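Local coordinates for putative flavoprotein decarboxylase (Streptomyces olivoviridis, PDB 6JLS) that binds flavin mononucleotide and acts as an FMN-dependent cysteine decarboxylase in the biosynthesis of thioviridamide, at residues 15-20 with 92-97; 22-27 with 100-105; 128-133 with 156-161. One frame throughout, in Å; residues are numbered along the deposited sequence.

Contact 1. Residues 15-20 with 92-97; sequences GQLTLT and ESDAVV
Asp-94 holds CG anti to its carbonyl carbon and beside its own backbone N (chi1 -54°), and its carboxylate meets the backbone of Thr-18. In Ser-93, OG likewise stands beside the backbone N (chi1 -62°), as does OG1 in Thr-20 (chi1 -65°), and the two hydroxyls come together. Asp-94 OD2 accepts a hydrogen bond from Thr-18 N at 2.9 Å; the bond is nearly straight, although the donor reaches the oxygen from its anti side and well out of the carboxylate plane. The same pair of residues is joined a second time, Asp-94 N donating to Thr-18 O at 2.7 Å. Aspartate suits this place because a short acid can accept from an amide just before regular strand pairing begins. A water accepts from Thr-18 OG1 and donates to Gln-16 O; its recorded approach to the carboxylate is doubtfully short. Thr-20 OG1 donates to Ser-93 OG at 2.8 Å, and Ser-93 OG is in turn bonded to Ile-89 O, which gives these two buried hydroxyls polar company. Parallel pairing then takes over: Thr-20 N bonds Ala-95 O at 3.0 Å and Val-97 N bonds Thr-20 O at 2.9 Å, so Thr-20 is held through both its amide and its carbonyl. The side-chain contacts of Leu-19 with Ala-95 and Val-97 are apolar: its single methyl CD1 lies 4.3 Å from Ala-95 CB and 4.2 Å from Val-97 CG2, and the small alanine and branched valine admit it. Strand 18-23 also pairs with strand 46-51 through Leu-19, while Val-96 pairs onward with Pro-128. Helix 182-193 packs on Leu-17, Asp-94 and Val-97, and the loop residues Ala-125 and Cys-127 touch Val-96.

Contact 2. Residues 22-27 with 100-105; sequences CLSGSV and PATAAT. With FMN (flavin mononucleotide), chain B.
Thr-102 OG1 has Ser-24 OG 2.8 Å away across the contact and accepts from Thr-105 N at 3.0 Å in a nearly straight N-cap bond. It stands between the backbone N and carbonyl carbon of Thr-102 (chi1 59°). Ser-24 OG could donate to it or, weakly, to phosphate O3P of FMN, and which it does is not settled. Threonine suits the N-cap because its hydroxyl can accept from the amide of Thr-105; it probably meets the phosphate too, though its recorded approach to O1P is doubtfully short. Thr-105, in the first turn, bonds FMN O1P through OG1 at 2.6 Å. From the other segment, Gly-25 N donates to FMN O3P at 2.6 Å and Gly-25 O accepts from FMN O2' at 2.7 Å. Gly-25 sits at the centre of an inverse gamma turn, and having no beta carbon it lets O3P settle close to its backbone, where one would collide. Ala-103 N, at the start of the helix, donates a hydrogen bond to FMN O2 at 2.6 Å. Behind these polar groups, Thr-102 CG2 packs on Gly-25 C at 3.5 Å, and the ring of Pro-100, which follows a cis peptide, touches Ser-26 through CG. The site thus forms where strands 18-23 and 95-101 end and helix 103-110 begins, a Rossmann-like placement. Thr-52 OG1 and Val-134 O of this chain and Cys-114 O of the second subunit also bond FMN, while Leu-23 pairs with strand 46-51 and Ala-101 with Ala-132.

Contact 3. Residues 128-133 with 156-161; sequences PVILAP and GFVVAE
Val-129 and Leu-131 turn their carbonyls toward strand 158-159, and each is answered by an amide: Val-158 N donates to Val-129 O, and Ala-160 N to Leu-131 O, both at 2.8 Å. Between them Leu-131 N donates to Val-158 O, again at 2.8 Å, and the three bonds form a short parallel ladder. At its head Val-129 N meets no carbonyl directly; a water accepts from it and donates to Gly-156 O, bridging the two. Gly-156 ends helix 143-154 in a Schellman motif, and its positive phi is one that glycine adopts readily. At the other end Pro-133 has no amide proton to offer, and its ring carbon CD rests 3.5 Å from Ala-160 O. A second water donates to both Ala-160 O and Pro-133 O over rather long bonds. The remaining amides of this strand, those of Ile-130 and Ala-132, belong to the pairing with strand 95-101. Beta-branched valine and isoleucine suit these extended strands, and the flat Phe-157 ring offers a face to Val-129 CG1, which sits offset toward the rim, 4.0 Å from the ring centroid in a CH-pi contact. The longer Leu-131 brings CD1 obliquely to Phe-157 CD2 at 3.9 Å, and Ile-130 CG1 lies beside Val-158 CB. The side chains of Pro-133 and Val-159 cross at about a right angle, CG against CG1. The chemistry is therefore divided: backbone bonds hold the strands in register, waters serve polar atoms at both ends, and the side chains that touch across the ladder are apolar, with the charged Glu-161 at its far end.

How the contacts relate
All three contacts reach one parallel sheet, contact 2 at the C-terminal ends of its strands, where the loops bind FMN directly. Contact 1 and contact 2 use the same two strands, 18-23 and 95-101, at successive levels with centres 19 Å apart; Val-97 O and Cys-22 N, 2.6 Å apart, join them by a probable hydrogen bond. Contact 3 extends the sheet through the next strand, 129-133: Val-96 O probably bonds Ile-130 N at 2.9 Å, and Ala-101 N probably bonds Ala-132 O at 2.8 Å. The side chain of Pro-133 in contact 3 is about 8 Å from the flavin nucleotide, and that of Val-96 in contact 1 about 14 Å.

Contact 1. Residues 15-20 with 92-97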
loop_
_atom_site.group_PDB
_atom_site.type_symbol
_atom_site.label_atom_id
_atom_site.label_comp_id
_atom_site.label_asym_id
_atom_site.label_seq_id
_atom_site.Cartn_x
_atom_site.Cartn_y
_atom_site.Cartn_z
ATOM N N GLY A 15 -8.784 1.174 -46.169
ATOM C CA GLY A 15 -7.517 0.620 -46.624
ATOM C C GLY A 15 -6.293 1.399 -46.176
ATOM O O GLY A 15 -5.381 0.874 -45.532
ATOM N N GLN A 16 -6.274 2.677 -46.546
ATOM C CA GLN A 16 -5.157 3.567 -46.264
ATOM C C GLN A 16 -5.470 4.539 -45.132
ATOM O O GLN A 16 -4.765 5.538 -44.959
ATOM C CB GLN A 16 -4.776 4.327 -47.532
ATOM C CG GLN A 16 -3.962 3.507 -48.510
ATOM C CD GLN A 16 -2.506 3.454 -48.111
ATOM O OE1 GLN A 16 -1.831 4.483 -48.071
ATOM N NE2 GLN A 16 -2.014 2.260 -47.791
ATOM N N LEU A 17 -6.507 4.258 -44.350
ATOM C CA LEU A 17 -7.021 5.197 -43.367
ATOM C C LEU A 17 -6.508 4.876 -41.968
ATOM O O LEU A 17 -6.357 3.707 -41.595
ATOM C CB LEU A 17 -8.549 5.179 -43.377
ATOM C CG LEU A 17 -9.191 5.555 -44.714
ATOM C CD1 LEU A 17 -10.715 5.579 -44.615
ATOM C CD2 LEU A 17 -8.657 6.902 -45.171
ATOM N N THR A 18 -6.240 5.925 -41.198
ATOM C CA THR A 18 -5.965 5.831 -39.770
ATOM C C THR A 18 -7.163 6.400 -39.019
ATOM O O THR A 18 -7.443 7.600 -39.117
ATOM C CB THR A 18 -4.696 6.604 -39.401
ATOM O OG1 THR A 18 -3.566 6.019 -40.055
ATOM C CG2 THR A 18 -4.472 6.585 -37.901
ATOM N N LEU A 19 -7.862 5.551 -38.271
ATOM C CA LEU A 19 -9.028 5.981 -37.512
ATOM C C LEU A 19 -8.790 5.820 -36.015
ATOM O O LEU A 19 -8.345 4.762 -35.553
ATOM C CB LEU A 19 -10.274 5.191 -37.920
ATOM C CG LEU A 19 -11.563 5.668 -37.248
ATOM C CD1 LEU A 19 -12.705 5.699 -38.238
ATOM C CD2 LEU A 19 -11.933 4.806 -36.044
ATOM N N THR A 20 -9.112 6.857 -35.254
ATOM C CA THR A 20 -9.033 6.808 -33.802
ATOM C C THR A 20 -10.440 6.787 -33.219
ATOM O O THR A 20 -11.248 7.685 -33.489
ATOM C CB THR A 20 -8.235 7.987 -33.251
ATOM O OG1 THR A 20 -6.874 7.882 -33.704
ATOM C CG2 THR A 20 -8.262 7.990 -31.732
ATOM N N GLU A 92 -2.092 12.163 -36.831
ATOM C CA GLU A 92 -2.016 11.080 -37.802
ATOM C C GLU A 92 -3.372 10.477 -38.156
ATOM O O GLU A 92 -3.420 9.524 -38.934
ATOM C CB GLU A 92 -1.084 9.985 -37.267
ATOM C CG GLU A 92 0.338 10.472 -36.993
ATOM C CD GLU A 92 1.218 9.443 -36.293
ATOM O OE1 GLU A 92 0.724 8.342 -35.949
ATOM O OE2 GLU A 92 2.415 9.749 -36.086
ATOM N N SER A 93 -4.470 10.983 -37.616
ATOM C CA SER A 93 -5.765 10.356 -37.838
ATOM C C SER A 93 -6.480 10.990 -39.019
ATOM O O SER A 93 -6.433 12.208 -39.203
ATOM C CB SER A 93 -6.636 10.477 -36.589
ATOM O OG SER A 93 -6.048 9.810 -35.494
ATOM N N ASP A 94 -7.152 10.157 -39.813
ATOM C CA ASP A 94 -8.043 10.651 -40.855
ATOM C C ASP A 94 -9.474 10.817 -40.369
ATOM O O ASP A 94 -10.274 11.475 -41.043
ATOM C CB ASP A 94 -8.021 9.720 -42.065
ATOM C CG ASP A 94 -6.626 9.487 -42.577
ATOM O OD1 ASP A 94 -5.893 10.481 -42.770
ATOM O OD2 ASP A 94 -6.258 8.308 -42.762
ATOM N N ALA A 95 -9.809 10.245 -39.219
ATOM C CA ALA A 95 -11.069 10.544 -38.561
ATOM C C ALA A 95 -10.942 10.136 -37.106
ATOM O O ALA A 95 -10.209 9.198 -36.778
ATOM C CB ALA A 95 -12.249 9.821 -39.217
ATOM N N VAL A 96 -11.665 10.851 -36.249
ATOM C CA VAL A 96 -11.753 10.580 -34.821
ATOM C C VAL A 96 -13.226 10.412 -34.490
ATOM O O VAL A 96 -14.025 11.304 -34.786
ATOM C CB VAL A 96 -11.140 11.729 -33.997
ATOM C CG1 VAL A 96 -11.369 11.521 -32.493
ATOM C CG2 VAL A 96 -9.666 11.911 -34.335
ATOM N N VAL A 97 -13.586 9.278 -33.888
ATOM C CA VAL A 97 -14.967 8.982 -33.502
ATOM C C VAL A 97 -15.044 8.874 -31.983
ATOM O O VAL A 97 -14.249 8.154 -31.369
ATOM C CB VAL A 97 -15.475 7.682 -34.147
ATOM C CG1 VAL A 97 -16.939 7.446 -33.790
ATOM C CG2 VAL A 97 -15.292 7.730 -35.635
HETATM O O HOH W 1 -4.041 7.366 -42.651
#

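Contact 2. Residues 22-27 with 100-105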
loop_
_atom_site.group_PDB
_atom_site.type_symbol
_atom_site.label_atom_id
_atom_site.label_comp_id
_atom_site.label_asym_id
_atom_site.label_seq_id
_atom_site.Cartn_x
_atom_site.Cartn_y
_atom_site.Cartn_z
ATOM N N CYS A 22 -12.732 6.784 -29.772
ATOM C CA CYS A 22 -12.708 7.202 -28.373
ATOM C C CYS A 22 -13.919 6.660 -27.624
ATOM O O CYS A 22 -15.042 6.676 -28.138
ATOM C CB CYS A 22 -12.667 8.727 -28.233
ATOM S SG CYS A 22 -11.190 9.562 -28.889
ATOM N N LEU A 23 -13.685 6.188 -26.398
ATOM C CA LEU A 23 -14.716 5.572 -25.576
ATOM C C LEU A 23 -14.893 6.349 -24.277
ATOM O O LEU A 23 -13.917 6.609 -23.563
ATOM C CB LEU A 23 -14.361 4.118 -25.275
ATOM C CG LEU A 23 -14.198 3.189 -26.480
ATOM C CD1 LEU A 23 -13.987 1.756 -25.998
ATOM C CD2 LEU A 23 -15.416 3.275 -27.379
ATOM N N SER A 24 -16.141 6.681 -23.966
ATOM C CA SER A 24 -16.586 7.484 -22.831
ATOM C C SER A 24 -17.195 6.584 -21.744
ATOM O O SER A 24 -17.534 5.422 -21.980
ATOM C CB SER A 24 -17.619 8.518 -23.325
ATOM O OG SER A 24 -17.634 9.670 -22.528
ATOM N N GLY A 25 -17.414 7.156 -20.561
ATOM C CA GLY A 25 -17.981 6.411 -19.453
ATOM C C GLY A 25 -19.465 6.105 -19.555
ATOM O O GLY A 25 -20.263 6.466 -18.678
ATOM N N SER A 26 -19.847 5.444 -20.639
ATOM C CA SER A 26 -21.190 4.923 -20.812
ATOM C C SER A 26 -21.101 3.408 -20.946
ATOM O O SER A 26 -20.113 2.880 -21.466
ATOM C CB SER A 26 -21.855 5.532 -22.047
ATOM O OG SER A 26 -22.943 4.742 -22.483
ATOM N N VAL A 27 -22.124 2.698 -20.467
ATOM C CA VAL A 27 -22.036 1.249 -20.564
ATOM C C VAL A 27 -21.973 0.805 -22.027
ATOM O O VAL A 27 -21.389 -0.245 -22.324
ATOM C CB VAL A 27 -23.188 0.548 -19.809
ATOM C CG1 VAL A 27 -24.483 0.644 -20.567
ATOM C CG2 VAL A 27 -22.836 -0.921 -19.586
ATOM N N PRO A 100 -19.429 5.507 -27.434
ATOM C CA PRO A 100 -20.388 6.557 -27.076
ATOM C C PRO A 100 -19.730 7.828 -26.549
ATOM O O PRO A 100 -18.617 7.777 -26.032
ATOM C CB PRO A 100 -21.223 5.895 -25.987
ATOM C CG PRO A 100 -20.252 4.938 -25.316
ATOM C CD PRO A 100 -19.344 4.448 -26.413
ATOM N N ALA A 101 -20.421 8.956 -26.683
ATOM C CA ALA A 101 -20.009 10.227 -26.087
ATOM C C ALA A 101 -20.997 10.559 -24.978
ATOM O O ALA A 101 -22.178 10.808 -25.249
ATOM C CB ALA A 101 -19.961 11.344 -27.134
ATOM N N THR A 102 -20.523 10.547 -23.735
ATOM C CA THR A 102 -21.367 10.872 -22.598
ATOM C C THR A 102 -21.721 12.358 -22.584
ATOM O O THR A 102 -21.106 13.183 -23.261
ATOM C CB THR A 102 -20.658 10.566 -21.288
ATOM O OG1 THR A 102 -19.457 11.343 -21.260
ATOM C CG2 THR A 102 -20.372 9.039 -21.135
ATOM N N ALA A 103 -22.703 12.700 -21.748
ATOM C CA ALA A 103 -23.012 14.107 -21.516
ATOM C C ALA A 103 -21.783 14.851 -21.013
ATOM O O ALA A 103 -21.503 15.975 -21.454
ATOM C CB ALA A 103 -24.163 14.240 -20.516
ATOM N N ALA A 104 -21.012 14.209 -20.122
ATOM C CA ALA A 104 -19.869 14.868 -19.504
ATOM C C ALA A 104 -18.802 15.163 -20.538
ATOM O O ALA A 104 -18.260 16.273 -20.584
ATOM C CB ALA A 104 -19.299 14.013 -18.366
ATOM N N THR A 105 -18.504 14.185 -21.393
ATOM C CA THR A 105 -17.492 14.383 -22.423
ATOM C C THR A 105 -17.942 15.403 -23.473
ATOM O O THR A 105 -17.155 16.269 -23.882
ATOM C CB THR A 105 -17.145 13.038 -23.058
ATOM O OG1 THR A 105 -16.354 12.302 -22.129
ATOM C CG2 THR A 105 -16.343 13.220 -24.335
HETATM N N1 FMN B . -23.434 9.242 -18.772
HETATM C C2 FMN B . -23.812 9.533 -20.064
HETATM O O2 FMN B . -23.670 10.676 -20.492
HETATM N N3 FMN B . -24.356 8.552 -20.867
HETATM C C4 FMN B . -24.522 7.269 -20.387
HETATM O O4 FMN B . -25.005 6.386 -21.100
HETATM C C4A FMN B . -24.138 6.975 -19.084
HETATM N N5 FMN B . -24.299 5.694 -18.593
HETATM C C5A FMN B . -23.926 5.392 -17.301
HETATM C C6 FMN B . -24.105 4.096 -16.835
HETATM C C7 FMN B . -23.730 3.768 -15.532
HETATM C C7M FMN B . -23.935 2.355 -15.049
HETATM C C8 FMN B . -23.171 4.751 -14.692
HETATM C C8M FMN B . -22.761 4.404 -13.285
HETATM C C9 FMN B . -22.996 6.057 -15.169
HETATM C C9A FMN B . -23.375 6.377 -16.478
HETATM N N10 FMN B . -23.214 7.665 -16.973
HETATM C C10 FMN B . -23.591 7.964 -18.272
HETATM C "C1'" FMN B . -22.605 8.735 -16.113
HETATM C "C2'" FMN B . -21.134 8.911 -16.525
HETATM O "O2'" FMN B . -20.371 7.736 -16.309
HETATM C "C3'" FMN B . -20.482 10.077 -15.794
HETATM O "O3'" FMN B . -21.061 11.271 -16.264
HETATM C "C4'" FMN B . -18.975 10.058 -16.042
HETATM O "O4'" FMN B . -18.261 10.982 -15.238
HETATM C "C5'" FMN B . -18.660 10.315 -17.509
HETATM O "O5'" FMN B . -17.257 10.386 -17.585
HETATM P P FMN B . -16.503 10.571 -18.983
HETATM O O1P FMN B . -17.399 11.344 -19.934
HETATM O O2P FMN B . -15.234 11.362 -18.753
HETATM O O3P FMN B . -16.211 9.219 -19.584
#

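Contact 3. Residues 128-133 with 156-161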
loop_
_atom_site.group_PDB
_atom_site.type_symbol
_atom_site.label_atom_id
_atom_site.label_comp_id
_atom_site.label_asym_id
_atom_site.label_seq_id
_atom_site.Cartn_x
_atom_site.Cartn_y
_atom_site.Cartn_z
ATOM N N PRO A 128 -11.928 15.076 -39.782
ATOM C CA PRO A 128 -13.333 14.952 -39.361
ATOM C C PRO A 128 -13.472 14.295 -37.994
ATOM O O PRO A 128 -12.773 13.330 -37.668
ATOM C CB PRO A 128 -13.953 14.076 -40.454
ATOM C CG PRO A 128 -13.106 14.294 -41.633
ATOM C CD PRO A 128 -11.723 14.594 -41.158
ATOM N N VAL A 129 -14.403 14.820 -37.200
ATOM C CA VAL A 129 -14.715 14.303 -35.873
ATOM C C VAL A 129 -16.195 13.947 -35.832
ATOM O O VAL A 129 -17.054 14.812 -36.021
ATOM C CB VAL A 129 -14.375 15.311 -34.767
ATOM C CG1 VAL A 129 -14.875 14.801 -33.437
ATOM C CG2 VAL A 129 -12.886 15.554 -34.712
ATOM N N ILE A 130 -16.492 12.684 -35.562
ATOM C CA ILE A 130 -17.862 12.209 -35.449
ATOM C C ILE A 130 -18.138 11.845 -33.987
ATOM O O ILE A 130 -17.366 11.103 -33.368
ATOM C CB ILE A 130 -18.129 11.020 -36.380
ATOM C CG1 ILE A 130 -18.114 11.472 -37.849
ATOM C CG2 ILE A 130 -19.496 10.449 -36.089
ATOM C CD1 ILE A 130 -16.752 11.778 -38.451
ATOM N N LEU A 131 -19.234 12.367 -33.440
ATOM C CA LEU A 131 -19.627 12.144 -32.056
ATOM C C LEU A 131 -20.988 11.458 -32.005
ATOM O O LEU A 131 -21.921 11.865 -32.707
ATOM C CB LEU A 131 -19.699 13.467 -31.296
ATOM C CG LEU A 131 -18.505 14.414 -31.390
ATOM C CD1 LEU A 131 -18.858 15.725 -30.746
ATOM C CD2 LEU A 131 -17.298 13.806 -30.707
ATOM N N ALA A 132 -21.105 10.422 -31.164
ATOM C CA ALA A 132 -22.354 9.678 -30.977
ATOM C C ALA A 132 -22.833 9.847 -29.533
ATOM O O ALA A 132 -22.449 9.060 -28.647
ATOM C CB ALA A 132 -22.168 8.202 -31.323
ATOM N N PRO A 133 -23.659 10.864 -29.253
ATOM C CA PRO A 133 -24.163 11.041 -27.883
ATOM C C PRO A 133 -24.970 9.836 -27.434
ATOM O O PRO A 133 -25.726 9.238 -28.204
ATOM C CB PRO A 133 -25.055 12.289 -27.982
ATOM C CG PRO A 133 -24.648 12.972 -29.237
ATOM C CD PRO A 133 -24.195 11.879 -30.170
ATOM N N GLY A 156 -17.508 22.304 -36.103
ATOM C CA GLY A 156 -17.390 21.500 -37.292
ATOM C C GLY A 156 -17.549 20.019 -37.048
ATOM O O GLY A 156 -17.447 19.235 -38.002
ATOM N N PHE A 157 -17.794 19.609 -35.803
ATOM C CA PHE A 157 -17.965 18.197 -35.494
ATOM C C PHE A 157 -19.312 17.702 -36.016
ATOM O O PHE A 157 -20.297 18.445 -36.073
ATOM C CB PHE A 157 -17.877 17.963 -33.975
ATOM C CG PHE A 157 -16.564 18.387 -33.349
ATOM C CD1 PHE A 157 -15.416 18.567 -34.126
ATOM C CD2 PHE A 157 -16.470 18.582 -31.972
ATOM C CE1 PHE A 157 -14.200 18.947 -33.548
ATOM C CE2 PHE A 157 -15.245 18.960 -31.382
ATOM C CZ PHE A 157 -14.114 19.143 -32.182
ATOM N N VAL A 158 -19.360 16.424 -36.367
ATOM C CA VAL A 158 -20.587 15.767 -36.803
ATOM C C VAL A 158 -21.231 15.106 -35.591
ATOM O O VAL A 158 -20.632 14.221 -34.969
ATOM C CB VAL A 158 -20.303 14.734 -37.905
ATOM C CG1 VAL A 158 -21.569 13.998 -38.282
ATOM C CG2 VAL A 158 -19.677 15.407 -39.119
ATOM N N VAL A 159 -22.443 15.526 -35.242
ATOM C CA VAL A 159 -23.143 15.007 -34.072
ATOM C C VAL A 159 -24.225 14.066 -34.568
ATOM O O VAL A 159 -25.202 14.505 -35.183
ATOM C CB VAL A 159 -23.744 16.126 -33.213
ATOM C CG1 VAL A 159 -24.479 15.526 -32.014
ATOM C CG2 VAL A 159 -22.670 17.106 -32.772
ATOM N N ALA A 160 -24.057 12.775 -34.284
ATOM C CA ALA A 160 -24.965 11.730 -34.746
ATOM C C ALA A 160 -25.971 11.403 -33.649
ATOM O O ALA A 160 -25.819 10.435 -32.904
ATOM C CB ALA A 160 -24.177 10.488 -35.148
ATOM N N GLU A 161 -27.018 12.211 -33.561
ATOM C CA GLU A 161 -28.123 11.899 -32.670
ATOM C C GLU A 161 -28.967 10.774 -33.265
ATOM O O GLU A 161 -28.935 10.536 -34.477
ATOM C CB GLU A 161 -28.980 13.144 -32.437
ATOM C CG GLU A 161 -28.214 14.345 -31.905
ATOM C CD GLU A 161 -29.130 15.478 -31.478
ATOM O OE1 GLU A 161 -30.164 15.186 -30.845
ATOM O OE2 GLU A 161 -28.820 16.655 -31.782
HETATM O O HOH W 2 -15.894 16.926 -38.290
HETATM O O HOH W 3 -25.987 7.802 -31.013
#